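Local coordinates for acetyl-CoA hydrolase/transferase family protein (Porphyromonas gingivalis, PDB 2NVV), which probably transfers coenzyme A from an acyl-CoA to acetate, or hydrolyses acetyl-CoA, as a zinc-binding member of the acetyl-CoA hydrolase/transferase family, at residues N31-P36 and I156-N160; K119-I125 and L151-V157; D399-S403 and G486-N490; F405-A410 and C475-H479. All blocks are in the same frame, centred on the assembly; numbering follows the deposited sequence.

Contact 1 of 4, residues N31-P36 and I156-N160; sequences NPKVVP and IVELN
Glu-158 lays its carboxylate over the backbone of Pro-32 to Val-35, where the loop 31-34 leads into helix 35-47. It sits on strand 154-160 of the parallel sheet, with CA 6.4 Å from CA of Pro-32, and its side chain is extended (chi1 and chi2 t) with chi3 near -78°. Pro-32 is in polyproline-II conformation (phi/psi -66/144), Lys-33 and Val-34 bend (-121/-13 and -118/-30), and Val-35 is helical, so three successive NH groups converge on the acid. Lys-33 N gives a very short hydrogen bond to Glu-158 OE2 (2.5 Å, nearly linear). Weak ones follow from Val-34 N to Glu-158 OE1 and OE2 (both 3.5 Å) and from Val-35 N to Glu-158 OE1 (3.3 Å). CA of Pro-32 lies 3.2 Å from Glu-158 OE2. Next to the carboxylate, Val-35 (chi1 t) points at the strand and touches Ile-156, CG2 to CG2 4.1 Å, beside Ile-124 of the neighbouring strand. Lys-33 folds back so that NZ bonds Asn-31 O (2.9 Å) and pairs with Glu-126, which also accepts from Asn-160 ND2. This joins a sheet strand to the N-terminal end of a helix in the Rossmann-like N-terminal domain. A buried acid held by main-chain NH groups of the turn leading into a helix implies that its negative charge is met by peptide dipoles, with no cationic side chain of the two segments bonded to it.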
loop_
_atom_site.group_PDB
_atom_site.type_symbol
_atom_site.label_atom_id
_atom_site.label_comp_id
_atom_site.label_asym_id
_atom_site.label_seq_id
_atom_site.Cartn_x
_atom_site.Cartn_y
_atom_site.Cartn_z
ATOM N N ASN A 31 -20.357 8.414 17.798
ATOM C CA ASN A 31 -19.919 9.803 17.861
ATOM C C ASN A 31 -20.770 10.679 18.763
ATOM O O ASN A 31 -21.971 10.456 18.907
ATOM C CB ASN A 31 -19.941 10.416 16.461
ATOM C CG ASN A 31 -18.656 10.204 15.707
ATOM O OD1 ASN A 31 -17.694 10.950 15.868
ATOM N ND2 ASN A 31 -18.626 9.174 14.885
ATOM N N PRO A 32 -20.154 11.699 19.385
ATOM C CA PRO A 32 -20.891 12.608 20.259
ATOM C C PRO A 32 -21.883 13.374 19.370
ATOM O O PRO A 32 -21.560 13.691 18.227
ATOM C CB PRO A 32 -19.783 13.488 20.838
ATOM C CG PRO A 32 -18.749 13.488 19.750
ATOM C CD PRO A 32 -18.723 12.043 19.369
ATOM N N LYS A 33 -23.076 13.666 19.893
ATOM C CA LYS A 33 -24.112 14.339 19.113
ATOM C C LYS A 33 -24.643 15.682 19.632
ATOM O O LYS A 33 -25.341 16.397 18.903
ATOM C CB LYS A 33 -25.293 13.383 18.947
ATOM C CG LYS A 33 -24.929 12.055 18.346
ATOM C CD LYS A 33 -26.031 11.036 18.577
ATOM C CE LYS A 33 -25.701 9.698 17.924
ATOM N NZ LYS A 33 -24.520 9.040 18.524
ATOM N N VAL A 34 -24.329 16.036 20.873
ATOM C CA VAL A 34 -24.850 17.288 21.411
ATOM C C VAL A 34 -23.785 18.329 21.806
ATOM O O VAL A 34 -24.013 19.540 21.711
ATOM C CB VAL A 34 -25.800 16.996 22.610
ATOM C CG1 VAL A 34 -24.997 16.660 23.841
ATOM C CG2 VAL A 34 -26.720 18.181 22.861
ATOM N N VAL A 35 -22.616 17.870 22.219
ATOM C CA VAL A 35 -21.574 18.805 22.596
ATOM C C VAL A 35 -20.966 19.552 21.403
ATOM O O VAL A 35 -20.797 20.770 21.452
ATOM C CB VAL A 35 -20.455 18.103 23.389
ATOM C CG1 VAL A 35 -19.297 19.084 23.645
ATOM C CG2 VAL A 35 -21.010 17.602 24.711
ATOM N N PRO A 36 -20.617 18.833 20.316
ATOM C CA PRO A 36 -20.036 19.556 19.174
ATOM C C PRO A 36 -20.884 20.732 18.667
ATOM O O PRO A 36 -20.346 21.730 18.180
ATOM C CB PRO A 36 -19.832 18.456 18.126
ATOM C CG PRO A 36 -20.727 17.345 18.576
ATOM C CD PRO A 36 -20.633 17.383 20.062
ATOM N N ILE A 156 -14.435 14.726 27.629
ATOM C CA ILE A 156 -15.826 15.133 27.781
ATOM C C ILE A 156 -16.685 13.946 27.372
ATOM O O ILE A 156 -16.736 13.585 26.201
ATOM C CB ILE A 156 -16.177 16.335 26.874
ATOM C CG1 ILE A 156 -15.376 17.570 27.305
ATOM C CG2 ILE A 156 -17.672 16.601 26.934
ATOM C CD1 ILE A 156 -15.619 18.791 26.432
ATOM N N VAL A 157 -17.349 13.335 28.345
ATOM C CA VAL A 157 -18.201 12.175 28.086
ATOM C C VAL A 157 -19.678 12.508 27.848
ATOM O O VAL A 157 -20.244 13.420 28.454
ATOM C CB VAL A 157 -18.120 11.164 29.245
ATOM C CG1 VAL A 157 -18.946 9.926 28.912
ATOM C CG2 VAL A 157 -16.661 10.809 29.519
ATOM N N GLU A 158 -20.293 11.737 26.964
ATOM C CA GLU A 158 -21.689 11.903 26.593
ATOM C C GLU A 158 -22.371 10.550 26.841
ATOM O O GLU A 158 -22.150 9.604 26.097
ATOM C CB GLU A 158 -21.738 12.281 25.117
ATOM C CG GLU A 158 -22.960 13.027 24.665
ATOM C CD GLU A 158 -22.772 13.655 23.290
ATOM O OE1 GLU A 158 -22.116 14.718 23.181
ATOM O OE2 GLU A 158 -23.271 13.068 22.312
ATOM N N LEU A 159 -23.182 10.469 27.895
ATOM C CA LEU A 159 -23.876 9.231 28.276
ATOM C C LEU A 159 -25.227 9.077 27.575
ATOM O O LEU A 159 -26.227 9.658 28.008
ATOM C CB LEU A 159 -24.100 9.216 29.785
ATOM C CG LEU A 159 -23.875 7.933 30.592
ATOM C CD1 LEU A 159 -24.561 8.091 31.931
ATOM C CD2 LEU A 159 -24.421 6.722 29.881
ATOM N N ASN A 160 -25.259 8.270 26.515
ATOM C CA ASN A 160 -26.478 8.063 25.736
ATOM C C ASN A 160 -27.468 7.056 26.329
ATOM O O ASN A 160 -27.133 5.910 26.595
ATOM C CB ASN A 160 -26.114 7.626 24.319
ATOM C CG ASN A 160 -27.200 7.936 23.321
ATOM O OD1 ASN A 160 -28.381 7.924 23.655
ATOM N ND2 ASN A 160 -26.811 8.207 22.083
#

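Contact 2 of 4, residues K119-I125 and L151-V157; sequences KVDVAII and LADRIIV
Strands 122-125 and 154-157 run parallel, their axes 4.6 Å apart at closest approach and 17° apart in direction. The register pairs Val-122 with Arg-154, Ala-123 with Ile-155, Ile-124 with Ile-156 and Ile-125 with Val-157, CA-CA 4.7 to 5.1 Å. Hydrogen bonds run from Arg-154 N (3.2 Å) and Asp-153 N (3.0 Å) to Asp-121 O, Ala-123 N to Arg-154 O (3.0 Å), Ile-156 N to Ala-123 O (2.8 Å) and Ile-125 N to Ile-156 O (3.0 Å). Adjacent in the N-terminal domain's parallel, Rossmann-like sheet, the strands are joined through a crossover containing helix 145-151. On one face Ile-124 and Ile-156 meet CD1 to CD1 at 3.4 Å, while Arg-154 (chi1 p) lays its guanidinium over Val-122 CG1, NE hydrogen-bonding Phe-14 O and NH2 salt-bridged to Asp-19. On the other, Ala-123 CB meets Ala-152 CB (3.7 Å). At the segments' N-terminal ends, Lys-119 NZ forms a salt bridge with Asp-121 OD1 (3.3 Å) and a long one with Asp-153 OD1 (3.6 Å); Asp-121 OD2 accepts from Asn-20 N.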
loop_
_atom_site.group_PDB
_atom_site.type_symbol
_atom_site.label_atom_id
_atom_site.label_comp_id
_atom_site.label_asym_id
_atom_site.label_seq_id
_atom_site.Cartn_x
_atom_site.Cartn_y
_atom_site.Cartn_z
ATOM N N LYS A 119 -0.664 17.673 19.504
ATOM C CA LYS A 119 -1.263 17.236 20.752
ATOM C C LYS A 119 -2.785 17.082 20.630
ATOM O O LYS A 119 -3.413 17.683 19.767
ATOM C CB LYS A 119 -0.959 18.263 21.847
ATOM C CG LYS A 119 -1.592 17.930 23.191
ATOM C CD LYS A 119 -2.083 19.175 23.939
ATOM C CE LYS A 119 -0.941 20.089 24.364
ATOM N NZ LYS A 119 -1.419 21.225 25.209
ATOM N N VAL A 120 -3.359 16.256 21.498
ATOM C CA VAL A 120 -4.803 16.061 21.555
ATOM C C VAL A 120 -5.170 16.757 22.868
ATOM O O VAL A 120 -4.820 16.279 23.953
ATOM C CB VAL A 120 -5.206 14.571 21.673
ATOM C CG1 VAL A 120 -6.711 14.459 21.627
ATOM C CG2 VAL A 120 -4.587 13.751 20.564
ATOM N N ASP A 121 -5.851 17.891 22.775
ATOM C CA ASP A 121 -6.224 18.635 23.969
ATOM C C ASP A 121 -7.405 18.030 24.716
ATOM O O ASP A 121 -7.365 17.842 25.930
ATOM C CB ASP A 121 -6.527 20.078 23.584
ATOM C CG ASP A 121 -5.297 20.813 23.135
ATOM O OD1 ASP A 121 -4.439 21.109 23.989
ATOM O OD2 ASP A 121 -5.180 21.081 21.926
ATOM N N VAL A 122 -8.463 17.729 23.984
ATOM C CA VAL A 122 -9.632 17.132 24.594
ATOM C C VAL A 122 -10.211 16.045 23.692
ATOM O O VAL A 122 -10.001 16.039 22.468
ATOM C CB VAL A 122 -10.703 18.229 24.940
ATOM C CG1 VAL A 122 -10.456 19.481 24.112
ATOM C CG2 VAL A 122 -12.100 17.720 24.701
ATOM N N ALA A 123 -10.902 15.099 24.326
ATOM C CA ALA A 123 -11.545 14.001 23.630
ATOM C C ALA A 123 -13.021 14.040 23.992
ATOM O O ALA A 123 -13.371 14.044 25.177
ATOM C CB ALA A 123 -10.933 12.680 24.066
ATOM N N ILE A 124 -13.886 14.110 22.980
ATOM C CA ILE A 124 -15.326 14.097 23.220
ATOM C C ILE A 124 -15.752 12.685 22.831
ATOM O O ILE A 124 -15.506 12.262 21.706
ATOM C CB ILE A 124 -16.096 15.082 22.320
ATOM C CG1 ILE A 124 -15.336 16.405 22.169
ATOM C CG2 ILE A 124 -17.478 15.318 22.905
ATOM C CD1 ILE A 124 -15.255 17.239 23.398
ATOM N N ILE A 125 -16.375 11.949 23.747
ATOM C CA ILE A 125 -16.789 10.589 23.432
ATOM C C ILE A 125 -18.231 10.263 23.815
ATOM O O ILE A 125 -18.770 10.822 24.764
ATOM C CB ILE A 125 -15.859 9.562 24.119
ATOM C CG1 ILE A 125 -15.948 9.704 25.638
ATOM C CG2 ILE A 125 -14.428 9.780 23.675
ATOM C CD1 ILE A 125 -15.133 8.679 26.415
ATOM N N LEU A 151 -4.211 9.976 24.949
ATOM C CA LEU A 151 -3.471 11.195 24.654
ATOM C C LEU A 151 -4.087 12.531 25.077
ATOM O O LEU A 151 -3.357 13.508 25.237
ATOM C CB LEU A 151 -3.184 11.250 23.155
ATOM C CG LEU A 151 -1.918 10.640 22.544
ATOM C CD1 LEU A 151 -1.399 9.481 23.371
ATOM C CD2 LEU A 151 -2.249 10.217 21.107
ATOM N N ALA A 152 -5.410 12.585 25.239
ATOM C CA ALA A 152 -6.098 13.831 25.606
ATOM C C ALA A 152 -5.813 14.329 27.008
ATOM O O ALA A 152 -5.650 13.541 27.931
ATOM C CB ALA A 152 -7.606 13.675 25.423
ATOM N N ASP A 153 -5.760 15.651 27.155
ATOM C CA ASP A 153 -5.529 16.286 28.445
ATOM C C ASP A 153 -6.802 16.166 29.289
ATOM O O ASP A 153 -6.747 15.953 30.503
ATOM C CB ASP A 153 -5.199 17.763 28.250
ATOM C CG ASP A 153 -3.777 17.994 27.787
ATOM O OD1 ASP A 153 -3.496 19.116 27.309
ATOM O OD2 ASP A 153 -2.940 17.072 27.912
ATOM N N ARG A 154 -7.951 16.322 28.640
ATOM C CA ARG A 154 -9.233 16.219 29.326
ATOM C C ARG A 154 -10.257 15.529 28.439
ATOM O O ARG A 154 -10.191 15.614 27.208
ATOM C CB ARG A 154 -9.726 17.604 29.752
ATOM C CG ARG A 154 -9.561 18.661 28.692
ATOM C CD ARG A 154 -9.867 20.060 29.223
ATOM N NE ARG A 154 -9.785 21.054 28.153
ATOM C CZ ARG A 154 -8.657 21.411 27.556
ATOM N NH1 ARG A 154 -7.514 20.860 27.933
ATOM N NH2 ARG A 154 -8.668 22.292 26.564
ATOM N N ILE A 155 -11.196 14.829 29.074
ATOM C CA ILE A 155 -12.225 14.084 28.357
ATOM C C ILE A 155 -13.630 14.549 28.675
ATOM O O ILE A 155 -13.976 14.748 29.835
ATOM C CB ILE A 155 -12.137 12.583 28.680
ATOM C CG1 ILE A 155 -10.763 12.047 28.271
ATOM C CG2 ILE A 155 -13.253 11.826 27.973
ATOM C CD1 ILE A 155 -10.512 10.620 28.683
ATOM N N ILE A 156 -14.435 14.726 27.629
ATOM C CA ILE A 156 -15.826 15.133 27.781
ATOM C C ILE A 156 -16.685 13.946 27.372
ATOM O O ILE A 156 -16.736 13.585 26.201
ATOM C CB ILE A 156 -16.177 16.335 26.874
ATOM C CG1 ILE A 156 -15.376 17.570 27.305
ATOM C CG2 ILE A 156 -17.672 16.601 26.934
ATOM C CD1 ILE A 156 -15.619 18.791 26.432
ATOM N N VAL A 157 -17.349 13.335 28.345
ATOM C CA VAL A 157 -18.201 12.175 28.086
ATOM C C VAL A 157 -19.678 12.508 27.848
ATOM O O VAL A 157 -20.244 13.420 28.454
ATOM C CB VAL A 157 -18.120 11.164 29.245
ATOM C CG1 VAL A 157 -18.946 9.926 28.912
ATOM C CG2 VAL A 157 -16.661 10.809 29.519
#

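Contact 3 of 4, residues D399-S403 and G486-N490; sequences DGKIS and GDMRN
A backbone hydrogen bond and side-chain packing join a beta hairpin to the chain leaving helix 477-484, in the C-terminal half of the protein. Segment 399-403 covers the turn, classic bulge (Lys-401 and Ile-402) and return strand of the hairpin of strands 396-397 and 402-403. Asp-399 (49/33) and Gly-400 (91/-10) have positive phi, as does Gly-486 (92/0), where the chain leaves helical geometry; Asp-487 opens an Asx turn into the 3-10 segment 488-490. CA of Lys-401 lies 4.3 Å from CA of Asp-487, and Met-488 N donates to Lys-401 O (2.9 Å). Lys-401 packs CB on Gly-486 O (3.3 Å) and CG on Asp-487 OD2 (3.6 Å). Selenomethionine Met-488 (chi1 m, chi2 t) points at the hairpin, SE 3.4 Å from Ser-403 N and CE 4.3 Å from Ile-402 CG2, and packs on Phe-478 and Leu-482. Arg-489 NH1 forms a salt bridge with Asp-487 OD2 (2.9 Å), and its NH2 pairs with Asp-451. Its guanidinium presents one face to Gly-400 O, which lies 3.4 Å from Arg-489 CD.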
loop_
_atom_site.group_PDB
_atom_site.type_symbol
_atom_site.label_atom_id
_atom_site.label_comp_id
_atom_site.label_asym_id
_atom_site.label_seq_id
_atom_site.Cartn_x
_atom_site.Cartn_y
_atom_site.Cartn_z
ATOM N N ASP A 399 -26.864 8.949 -17.300
ATOM C CA ASP A 399 -27.523 8.382 -18.476
ATOM C C ASP A 399 -26.557 7.974 -19.576
ATOM O O ASP A 399 -26.881 8.082 -20.756
ATOM C CB ASP A 399 -28.545 9.363 -19.049
ATOM C CG ASP A 399 -29.714 9.585 -18.114
ATOM O OD1 ASP A 399 -30.345 8.582 -17.705
ATOM O OD2 ASP A 399 -30.005 10.753 -17.785
ATOM N N GLY A 400 -25.371 7.522 -19.181
ATOM C CA GLY A 400 -24.388 7.086 -20.150
ATOM C C GLY A 400 -23.419 8.135 -20.634
ATOM O O GLY A 400 -22.448 7.792 -21.307
ATOM N N LYS A 401 -23.660 9.397 -20.292
ATOM C CA LYS A 401 -22.788 10.491 -20.728
ATOM C C LYS A 401 -21.419 10.476 -20.048
ATOM O O LYS A 401 -20.468 11.119 -20.507
ATOM C CB LYS A 401 -23.482 11.833 -20.480
ATOM C CG LYS A 401 -24.766 12.016 -21.274
ATOM C CD LYS A 401 -25.454 13.302 -20.888
ATOM C CE LYS A 401 -26.787 13.460 -21.610
ATOM N NZ LYS A 401 -27.457 14.768 -21.287
ATOM N N ILE A 402 -21.326 9.748 -18.941
ATOM C CA ILE A 402 -20.067 9.632 -18.213
ATOM C C ILE A 402 -19.665 8.173 -18.149
ATOM O O ILE A 402 -20.481 7.311 -17.825
ATOM C CB ILE A 402 -20.182 10.159 -16.759
ATOM C CG1 ILE A 402 -20.365 11.684 -16.761
ATOM C CG2 ILE A 402 -18.935 9.794 -15.973
ATOM C CD1 ILE A 402 -20.515 12.296 -15.387
ATOM N N SER A 403 -18.408 7.897 -18.468
ATOM C CA SER A 403 -17.892 6.539 -18.400
ATOM C C SER A 403 -17.107 6.366 -17.092
ATOM O O SER A 403 -16.299 7.222 -16.726
ATOM C CB SER A 403 -16.972 6.264 -19.592
ATOM O OG SER A 403 -16.296 5.027 -19.430
ATOM N N GLY A 486 -20.281 17.561 -22.103
ATOM C CA GLY A 486 -21.158 16.983 -21.103
ATOM C C GLY A 486 -21.403 15.518 -21.424
ATOM O O GLY A 486 -22.134 14.825 -20.711
ATOM N N ASP A 487 -20.789 15.052 -22.508
ATOM C CA ASP A 487 -20.929 13.668 -22.944
ATOM C C ASP A 487 -19.582 13.146 -23.451
ATOM O O ASP A 487 -19.093 13.581 -24.491
ATOM C CB ASP A 487 -21.967 13.564 -24.061
ATOM C CG ASP A 487 -22.356 12.124 -24.363
ATOM O OD1 ASP A 487 -21.475 11.244 -24.323
ATOM O OD2 ASP A 487 -23.542 11.874 -24.650
HETATM N N MSE A 488 -18.995 12.202 -22.723
HETATM C CA MSE A 488 -17.701 11.661 -23.103
HETATM C C MSE A 488 -17.699 10.907 -24.427
HETATM O O MSE A 488 -16.646 10.706 -25.025
HETATM C CB MSE A 488 -17.172 10.744 -21.994
HETATM C CG MSE A 488 -17.037 11.408 -20.631
HETATM SE SE MSE A 488 -16.153 10.258 -19.356
HETATM C CE MSE A 488 -15.582 11.600 -18.058
ATOM N N ARG A 489 -18.869 10.482 -24.889
ATOM C CA ARG A 489 -18.947 9.735 -26.149
ATOM C C ARG A 489 -18.597 10.603 -27.341
ATOM O O ARG A 489 -18.380 10.090 -28.434
ATOM C CB ARG A 489 -20.346 9.164 -26.363
ATOM C CG ARG A 489 -20.765 8.072 -25.383
ATOM C CD ARG A 489 -21.967 8.548 -24.612
ATOM N NE ARG A 489 -23.108 7.664 -24.747
ATOM C CZ ARG A 489 -24.359 8.022 -24.479
ATOM N NH1 ARG A 489 -24.624 9.260 -24.073
ATOM N NH2 ARG A 489 -25.339 7.126 -24.579
ATOM N N ASN A 490 -18.569 11.919 -27.130
ATOM C CA ASN A 490 -18.232 12.869 -28.187
ATOM C C ASN A 490 -16.739 12.945 -28.479
ATOM O O ASN A 490 -16.301 13.742 -29.318
ATOM C CB ASN A 490 -18.733 14.261 -27.826
ATOM C CG ASN A 490 -20.218 14.350 -27.866
ATOM O OD1 ASN A 490 -20.848 13.828 -28.790
ATOM N ND2 ASN A 490 -20.805 15.013 -26.875
#

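Contact 4 of 4, residues F405-A410 and C475-H479; sequences FVPMVA and CFAFH
Pro-407 is one bump, jutting from the loop after strand 405-406 into a hollow between Cys-475 and Phe-478, its CB 3.3 Å from Cys-475 O and its CD over the Phe-478 ring face in a CH-pi contact (3.9 Å to the centroid). Val-406 is extended (-133/165), Pro-407 bends (-56/-47) and Met-408 is extended again, so the loop turns alongside the start of helix 477-484, whose N-cap position is Phe-476. CA of Pro-407 lies 5.4 Å from CA of Cys-475, and CA of Val-406 6.6 Å from CA of Phe-478. Val-406 fills the gap between Phe-478 (CG1 to CD2 4.1 Å) and His-479 (CG2 to NE2 3.8 Å). The contact fastens the edge strand of a mixed sheet to this late helix, close along the chain to the zinc ligands His-411 and Asp-413. Selenomethionine Met-408 (chi1 and chi2 t) has CB 4.0 Å from Cys-475 CB and makes an oblique Met-aromatic contact, SE to Phe-476 CZ 3.6 Å; Phe-476 of the second subunit packs against Met-408 too. Ala-410 CB sits over the His-479 ring face (4.0 Å to the centroid), while His-479 NE2 donates a weak hydrogen bond to Met-408 O (3.3 Å).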
loop_
_atom_site.group_PDB
_atom_site.type_symbol
_atom_site.label_atom_id
_atom_site.label_comp_id
_atom_site.label_asym_id
_atom_site.label_seq_id
_atom_site.Cartn_x
_atom_site.Cartn_y
_atom_site.Cartn_z
ATOM N N PHE A 405 -14.978 4.186 -16.721
ATOM C CA PHE A 405 -13.667 3.730 -17.192
ATOM C C PHE A 405 -13.069 4.767 -18.130
ATOM O O PHE A 405 -13.705 5.196 -19.088
ATOM C CB PHE A 405 -13.815 2.382 -17.893
ATOM C CG PHE A 405 -14.225 1.279 -16.969
ATOM C CD1 PHE A 405 -13.272 0.576 -16.232
ATOM C CD2 PHE A 405 -15.568 0.982 -16.779
ATOM C CE1 PHE A 405 -13.657 -0.398 -15.322
ATOM C CE2 PHE A 405 -15.957 0.012 -15.868
ATOM C CZ PHE A 405 -15.001 -0.675 -15.140
ATOM N N VAL A 406 -11.831 5.157 -17.848
ATOM C CA VAL A 406 -11.150 6.181 -18.615
ATOM C C VAL A 406 -9.727 5.778 -18.989
ATOM O O VAL A 406 -9.178 4.829 -18.435
ATOM C CB VAL A 406 -11.097 7.475 -17.786
ATOM C CG1 VAL A 406 -12.505 7.973 -17.494
ATOM C CG2 VAL A 406 -10.360 7.209 -16.483
ATOM N N PRO A 407 -9.110 6.493 -19.944
ATOM C CA PRO A 407 -7.738 6.180 -20.359
ATOM C C PRO A 407 -6.791 6.212 -19.160
ATOM O O PRO A 407 -5.979 5.303 -18.976
ATOM C CB PRO A 407 -7.427 7.281 -21.371
ATOM C CG PRO A 407 -8.776 7.552 -21.990
ATOM C CD PRO A 407 -9.696 7.546 -20.795
HETATM N N MSE A 408 -6.900 7.271 -18.359
HETATM C CA MSE A 408 -6.095 7.442 -17.152
HETATM C C MSE A 408 -6.973 8.078 -16.085
HETATM O O MSE A 408 -7.739 8.990 -16.388
HETATM C CB MSE A 408 -4.897 8.351 -17.412
HETATM C CG MSE A 408 -3.914 8.398 -16.251
HETATM SE SE MSE A 408 -2.578 9.818 -16.370
HETATM C CE MSE A 408 -1.221 8.943 -17.453
ATOM N N VAL A 409 -6.880 7.588 -14.846
ATOM C CA VAL A 409 -7.682 8.154 -13.761
ATOM C C VAL A 409 -7.150 9.550 -13.399
ATOM O O VAL A 409 -5.939 9.750 -13.280
ATOM C CB VAL A 409 -7.686 7.246 -12.482
ATOM C CG1 VAL A 409 -8.484 5.983 -12.732
ATOM C CG2 VAL A 409 -6.282 6.896 -12.076
ATOM N N ALA A 410 -8.068 10.505 -13.237
ATOM C CA ALA A 410 -7.724 11.880 -12.897
ATOM C C ALA A 410 -7.095 11.999 -11.512
ATOM O O ALA A 410 -6.581 13.055 -11.146
ATOM C CB ALA A 410 -8.958 12.762 -12.985
ATOM N N CYS A 475 -4.549 11.647 -22.704
ATOM C CA CYS A 475 -5.022 10.673 -21.705
ATOM C C CYS A 475 -6.221 11.166 -20.890
ATOM O O CYS A 475 -6.958 10.360 -20.322
ATOM C CB CYS A 475 -3.888 10.286 -20.745
ATOM S SG CYS A 475 -3.099 11.665 -19.900
ATOM N N PHE A 476 -6.420 12.482 -20.843
ATOM C CA PHE A 476 -7.529 13.067 -20.092
ATOM C C PHE A 476 -8.630 13.630 -20.975
ATOM O O PHE A 476 -9.462 14.414 -20.517
ATOM C CB PHE A 476 -7.019 14.166 -19.162
ATOM C CG PHE A 476 -6.210 13.650 -17.999
ATOM C CD1 PHE A 476 -5.031 14.286 -17.613
ATOM C CD2 PHE A 476 -6.634 12.537 -17.287
ATOM C CE1 PHE A 476 -4.293 13.815 -16.535
ATOM C CE2 PHE A 476 -5.899 12.064 -16.205
ATOM C CZ PHE A 476 -4.727 12.704 -15.830
ATOM N N ALA A 477 -8.644 13.221 -22.237
ATOM C CA ALA A 477 -9.653 13.679 -23.183
ATOM C C ALA A 477 -11.077 13.375 -22.713
ATOM O O ALA A 477 -11.986 14.171 -22.926
ATOM C CB ALA A 477 -9.407 13.037 -24.530
ATOM N N PHE A 478 -11.276 12.219 -22.094
ATOM C CA PHE A 478 -12.594 11.840 -21.594
ATOM C C PHE A 478 -13.119 12.879 -20.597
ATOM O O PHE A 478 -14.249 13.349 -20.708
ATOM C CB PHE A 478 -12.519 10.464 -20.922
ATOM C CG PHE A 478 -12.754 9.315 -21.864
ATOM C CD1 PHE A 478 -12.199 9.317 -23.139
ATOM C CD2 PHE A 478 -13.529 8.230 -21.476
ATOM C CE1 PHE A 478 -12.414 8.251 -24.019
ATOM C CE2 PHE A 478 -13.749 7.161 -22.350
ATOM C CZ PHE A 478 -13.187 7.177 -23.626
ATOM N N HIS A 479 -12.276 13.226 -19.626
ATOM C CA HIS A 479 -12.599 14.199 -18.592
ATOM C C HIS A 479 -12.760 15.581 -19.204
ATOM O O HIS A 479 -13.658 16.346 -18.823
ATOM C CB HIS A 479 -11.474 14.247 -17.564
ATOM C CG HIS A 479 -11.178 12.927 -16.933
ATOM N ND1 HIS A 479 -11.903 12.433 -15.871
ATOM C CD2 HIS A 479 -10.221 12.005 -17.197
ATOM C CE1 HIS A 479 -11.402 11.267 -15.501
ATOM N NE2 HIS A 479 -10.380 10.985 -16.290
#

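Overall arrangement
The four contacts form two pairs on opposite sides of the chain's centre. Contacts 1 and 2, with centres 12 Å apart, share Ile-156 and Val-157 of strand 154-160 and meet on the parallel sheet of the N-terminal domain, where Ile-124 packs against Pro-32 and Val-35. Contacts 3 and 4 are likewise 12 Å apart between centres. Contact 4 is nested inside the loop that contact 3 closes, strands 402-403 and 405-406 follow each other, and Met-488 packs on Phe-478 and His-479. Between the pairs the centres lie 44 to 48 Å apart without touching. The first pair closes before the second opens, so they close separate parts of the chain, in the N-terminal sheet and the C-terminal half; contact 4 reaches the second subunit.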